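PDB 2ZXR: single-stranded-DNA-specific exonuclease RecJ from Thermus thermophilus, which degrades single-stranded DNA exonucleolytically in the 5' to 3' direction, using divalent metal ions, with no detectable activity on single-stranded RNA. Local coordinates for residues Trp36-Arg41 with Gly456-Leu461; Ala31-Trp36 with Ala429-Leu434. One frame throughout, in Å; residues are numbered along the deposited sequence.

Contact 1. Residues Trp36-Arg41 with Gly456-Leu461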
# COMPACT_ATOMS: atom_id res chain seq x y z
N TRP A 36 12.43 8.75 2.48
CA TRP A 36 13.30 8.17 3.50
C TRP A 36 12.72 6.86 4.04
O TRP A 36 13.44 5.86 4.18
CB TRP A 36 13.52 9.14 4.66
CG TRP A 36 14.53 8.63 5.67
CD1 TRP A 36 15.90 8.72 5.59
CD2 TRP A 36 14.25 7.94 6.90
NE1 TRP A 36 16.48 8.14 6.69
CE2 TRP A 36 15.50 7.65 7.51
CE3 TRP A 36 13.07 7.54 7.54
CZ2 TRP A 36 15.60 6.98 8.74
CZ3 TRP A 36 13.17 6.87 8.77
CH2 TRP A 36 14.43 6.60 9.35
N HIS A 37 11.42 6.85 4.32
CA HIS A 37 10.75 5.66 4.82
C HIS A 37 10.69 4.50 3.83
O HIS A 37 10.74 3.35 4.24
CB HIS A 37 9.32 6.00 5.26
CG HIS A 37 9.25 6.61 6.63
ND1 HIS A 37 9.77 6.00 7.75
CD2 HIS A 37 8.72 7.79 7.05
CE1 HIS A 37 9.57 6.78 8.80
NE2 HIS A 37 8.94 7.87 8.41
N ARG A 38 10.56 4.81 2.54
CA ARG A 38 10.45 3.79 1.51
C ARG A 38 11.82 3.38 1.04
O ARG A 38 11.95 2.61 0.09
CB ARG A 38 9.67 4.31 0.29
CG ARG A 38 8.40 5.09 0.59
CD ARG A 38 7.19 4.20 0.70
NE ARG A 38 6.03 4.89 1.26
CZ ARG A 38 4.99 5.33 0.56
NH1 ARG A 38 4.95 5.15 -0.76
NH2 ARG A 38 3.97 5.90 1.19
N GLY A 39 12.85 3.92 1.67
CA GLY A 39 14.22 3.59 1.29
C GLY A 39 14.77 4.30 0.07
O GLY A 39 15.81 3.89 -0.45
N PHE A 40 14.10 5.34 -0.42
CA PHE A 40 14.62 6.07 -1.58
C PHE A 40 15.60 7.13 -1.09
O PHE A 40 15.20 8.10 -0.44
CB PHE A 40 13.48 6.74 -2.37
CG PHE A 40 12.53 5.75 -3.00
CD1 PHE A 40 11.44 5.26 -2.29
CD2 PHE A 40 12.73 5.32 -4.31
CE1 PHE A 40 10.57 4.34 -2.87
CE2 PHE A 40 11.86 4.39 -4.90
CZ PHE A 40 10.78 3.91 -4.18
N ARG A 41 16.88 6.96 -1.41
CA ARG A 41 17.91 7.89 -0.96
C ARG A 41 18.56 8.73 -2.06
O ARG A 41 18.76 9.92 -1.89
CB ARG A 41 19.00 7.14 -0.19
CG ARG A 41 18.46 6.31 0.98
CD ARG A 41 17.45 7.09 1.82
NE ARG A 41 16.80 6.27 2.84
CZ ARG A 41 17.37 5.88 3.98
NH1 ARG A 41 16.69 5.13 4.84
NH2 ARG A 41 18.61 6.26 4.26
N GLY A 456 4.05 -2.50 -3.06
CA GLY A 456 5.26 -1.99 -2.43
C GLY A 456 5.21 -0.64 -1.67
O GLY A 456 5.65 -0.53 -0.53
N ASN A 457 4.72 0.39 -2.34
CA ASN A 457 4.64 1.72 -1.74
C ASN A 457 3.24 2.21 -1.98
O ASN A 457 2.89 2.55 -3.10
CB ASN A 457 5.63 2.71 -2.41
CG ASN A 457 5.67 2.55 -3.89
OD1 ASN A 457 5.82 3.50 -4.68
ND2 ASN A 457 5.52 1.31 -4.29
N PRO A 458 2.41 2.20 -0.92
CA PRO A 458 1.03 2.67 -1.04
C PRO A 458 1.09 4.19 -1.09
O PRO A 458 2.05 4.79 -0.66
CB PRO A 458 0.38 2.17 0.24
CG PRO A 458 1.49 2.26 1.22
CD PRO A 458 2.67 1.70 0.45
N GLU A 459 0.07 4.81 -1.64
CA GLU A 459 0.08 6.25 -1.67
C GLU A 459 0.09 6.73 -0.19
O GLU A 459 -0.59 6.16 0.68
CB GLU A 459 -1.17 6.71 -2.41
CG GLU A 459 -1.28 8.18 -2.63
CD GLU A 459 -2.40 8.49 -3.60
OE1 GLU A 459 -3.10 7.55 -4.02
OE2 GLU A 459 -2.57 9.66 -3.93
N PRO A 460 0.89 7.76 0.11
CA PRO A 460 0.95 8.28 1.49
C PRO A 460 -0.34 8.94 1.99
O PRO A 460 -1.08 9.57 1.21
CB PRO A 460 2.10 9.28 1.44
CG PRO A 460 2.06 9.76 0.05
CD PRO A 460 1.82 8.50 -0.76
N LEU A 461 -0.59 8.83 3.29
CA LEU A 461 -1.76 9.45 3.91
C LEU A 461 -1.32 10.55 4.88
O LEU A 461 -0.38 10.35 5.67
CB LEU A 461 -2.58 8.44 4.68
CG LEU A 461 -3.23 7.31 3.89
CD1 LEU A 461 -3.67 6.23 4.88
CD2 LEU A 461 -4.40 7.86 3.07
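R38, at the Schellman motif that closes helix 29-37, reaches the carbonyl oxygen of P458 in the loop that leads into strand 462-466 of the RecJ OB domain. G39 makes the motif: its N returns to W36 O, while F40 N comes back to Y35 O. At its positive phi of 80° a CB would press on the preceding carbonyl oxygen, and glycine avoids this. The turn leaves the R38 side chain facing the loop. Its CG lies anti to the carbonyl carbon (chi1 -44°); a bend at chi2 and an extended CG-CD-NE stretch carry the guanidinium to the loop, where the last torsion sets its plane. A long arginine suits this position, since its CA is 7.0 Å from the nearest CA of the loop, that of N457.

P458 O sits between the two terminal nitrogens but well off the guanidinium plane, on the side of P458's own ring, whose CD lies 4.2 Å below the centre of the group. From R38 NH2 the bond to P458 O is 2.9 Å long but weak, its N-H...O angle being only 119°; NH1 is equally near this oxygen. The prolines fit the extended, irregular loop: their rings restrict the backbone, and P458, with no N-H to give, can still accept at its carbonyl. P460 meets the guanidinium at its edge, with its N near the plane, and its ring also packs on L431 of strand 426-433 and on Y453. N457 crosses R38 at about a right angle. Back at the helix end, the edge of the F40 ring receives R38 CB, and R41 makes a cation-pi interaction with W36, NH1 lying 3.5 Å above the indole plane, offset toward the rim.

Contact 2. Residues Ala31-Trp36 with Ala429-Leu434; sequences AALAYW and ALLDLL
L431 pushes its forked end against L33 and A34 of helix 29-37, and this is the tightly packed half of the contact. One branch, CD2, lies against both residues at once, 3.8 Å from L33 CB and 3.8 Å from the backbone N of A34. The other branch, CD1, rests 4.1 Å from A34 CB. With CG roughly anti to the backbone N (chi1 -150°) the branched end swings to the helix, although the CB itself does not aim there. Alanine suits position 34 because its small methyl lets the backbones come close, with 6.8 Å between the CA atoms of A34 and L431. Leucine suits 431, where the strand is interrupted by helical backbone angles and a branched side chain can lay both methyls on the helix.

The looser half lies one residue further on. There L33 CD1 touches D432 CB at 4.2 Å, the two side chains crossing at about a right angle. L33 CD1 is about as near OD1 as CB, while OD2 turns on to R633 of helix 624-639, forming a salt bridge, and accepts a weak bond from L433 N. This slack side is not open to solvent, for all four touching residues are buried. L33 also packs on W18 of helix 15-25, and A32 on V21 and M22, which suits a helix lined with small and apolar residues on more than one flank. Such apolar packing is that of a short helix against a beta-sheet: here helix 29-37 rests on strand 426-433, which is paired with the N-terminal strand 5-9 and with strand 462-466 in the mixed sheet that includes the OB-domain strands.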
# COMPACT_ATOMS: atom_id res chain seq x y z
N ALA A 31 7.66 15.10 1.25
CA ALA A 31 7.98 14.05 0.30
C ALA A 31 9.27 13.33 0.72
O ALA A 31 9.37 12.10 0.63
CB ALA A 31 8.12 14.65 -1.10
N ALA A 32 10.26 14.09 1.19
CA ALA A 32 11.52 13.47 1.62
C ALA A 32 11.26 12.49 2.76
O ALA A 32 11.94 11.49 2.89
CB ALA A 32 12.53 14.53 2.05
N LEU A 33 10.27 12.80 3.60
CA LEU A 33 9.93 11.92 4.71
C LEU A 33 9.49 10.56 4.12
O LEU A 33 9.92 9.49 4.57
CB LEU A 33 8.78 12.53 5.50
CG LEU A 33 9.01 12.93 6.96
CD1 LEU A 33 7.92 13.92 7.41
CD2 LEU A 33 8.97 11.68 7.81
N ALA A 34 8.62 10.63 3.11
CA ALA A 34 8.10 9.43 2.43
C ALA A 34 9.24 8.65 1.77
O ALA A 34 9.39 7.43 1.98
CB ALA A 34 7.06 9.84 1.39
N TYR A 35 10.07 9.34 0.99
CA TYR A 35 11.20 8.66 0.36
C TYR A 35 12.11 8.02 1.40
O TYR A 35 12.50 6.85 1.24
CB TYR A 35 12.00 9.64 -0.51
CG TYR A 35 11.21 10.17 -1.67
CD1 TYR A 35 10.66 9.30 -2.61
CD2 TYR A 35 10.99 11.53 -1.82
CE1 TYR A 35 9.90 9.79 -3.67
CE2 TYR A 35 10.23 12.03 -2.86
CZ TYR A 35 9.69 11.16 -3.78
OH TYR A 35 8.92 11.66 -4.80
N TRP A 36 12.43 8.75 2.48
CA TRP A 36 13.30 8.17 3.50
C TRP A 36 12.72 6.86 4.04
O TRP A 36 13.44 5.86 4.18
CB TRP A 36 13.52 9.14 4.66
CG TRP A 36 14.53 8.63 5.67
CD1 TRP A 36 15.90 8.72 5.59
CD2 TRP A 36 14.25 7.94 6.90
NE1 TRP A 36 16.48 8.14 6.69
CE2 TRP A 36 15.50 7.65 7.51
CE3 TRP A 36 13.07 7.54 7.54
CZ2 TRP A 36 15.60 6.98 8.74
CZ3 TRP A 36 13.17 6.87 8.77
CH2 TRP A 36 14.43 6.60 9.35
N ALA A 429 -1.24 4.14 8.69
CA ALA A 429 0.05 4.80 8.81
C ALA A 429 -0.03 6.23 8.25
O ALA A 429 -0.36 6.44 7.09
CB ALA A 429 1.13 3.99 8.07
N LEU A 430 0.27 7.20 9.10
CA LEU A 430 0.20 8.60 8.69
C LEU A 430 1.61 9.12 8.47
O LEU A 430 2.47 8.96 9.33
CB LEU A 430 -0.50 9.44 9.76
CG LEU A 430 -2.02 9.44 9.90
CD1 LEU A 430 -2.67 9.26 8.54
CD2 LEU A 430 -2.45 8.35 10.83
N LEU A 431 1.82 9.73 7.32
CA LEU A 431 3.11 10.27 6.94
C LEU A 431 3.44 11.51 7.76
O LEU A 431 4.52 11.63 8.32
CB LEU A 431 3.12 10.67 5.45
CG LEU A 431 4.38 10.64 4.58
CD1 LEU A 431 4.41 11.92 3.74
CD2 LEU A 431 5.62 10.47 5.37
N ASP A 432 2.48 12.42 7.85
CA ASP A 432 2.73 13.66 8.57
C ASP A 432 1.46 14.48 8.59
O ASP A 432 0.45 14.09 8.00
CB ASP A 432 3.82 14.43 7.82
CG ASP A 432 4.20 15.73 8.49
OD1 ASP A 432 4.72 16.63 7.78
OD2 ASP A 432 4.01 15.87 9.72
N LEU A 433 1.51 15.62 9.28
CA LEU A 433 0.40 16.56 9.37
C LEU A 433 0.36 17.21 7.99
O LEU A 433 1.39 17.50 7.43
CB LEU A 433 0.72 17.64 10.41
CG LEU A 433 0.25 17.62 11.88
CD1 LEU A 433 -0.76 16.54 12.07
CD2 LEU A 433 1.44 17.46 12.84
N LEU A 434 -0.83 17.42 7.43
CA LEU A 434 -0.93 18.05 6.10
C LEU A 434 -0.38 19.48 6.18
O LEU A 434 -0.62 20.16 7.16
CB LEU A 434 -2.38 18.11 5.64
CG LEU A 434 -2.60 18.49 4.17
CD1 LEU A 434 -2.23 17.30 3.30
CD2 LEU A 434 -4.05 18.88 3.93

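Contact 2 packs helix 29-37 on strand 426-433, and contact 1 joins the end of the same helix to the loop just before strand 462-466; their centres are 8 Å apart. Contact 2 is the core one: it uses a middle turn of the helix, its touching residues are all buried, and its chemistry is mostly apolar contact, with the side chain of D432 at its edge. Contact 1 is only partly buried, so a long charged side chain and a loop carbonyl do the work there. W36 belongs to both helix segments, though it touches neither partner segment. L431 N lies 2.8 Å from L461 O, a probable hydrogen bond between the two partner segments, next to where strands 426-433 and 462-466 pair.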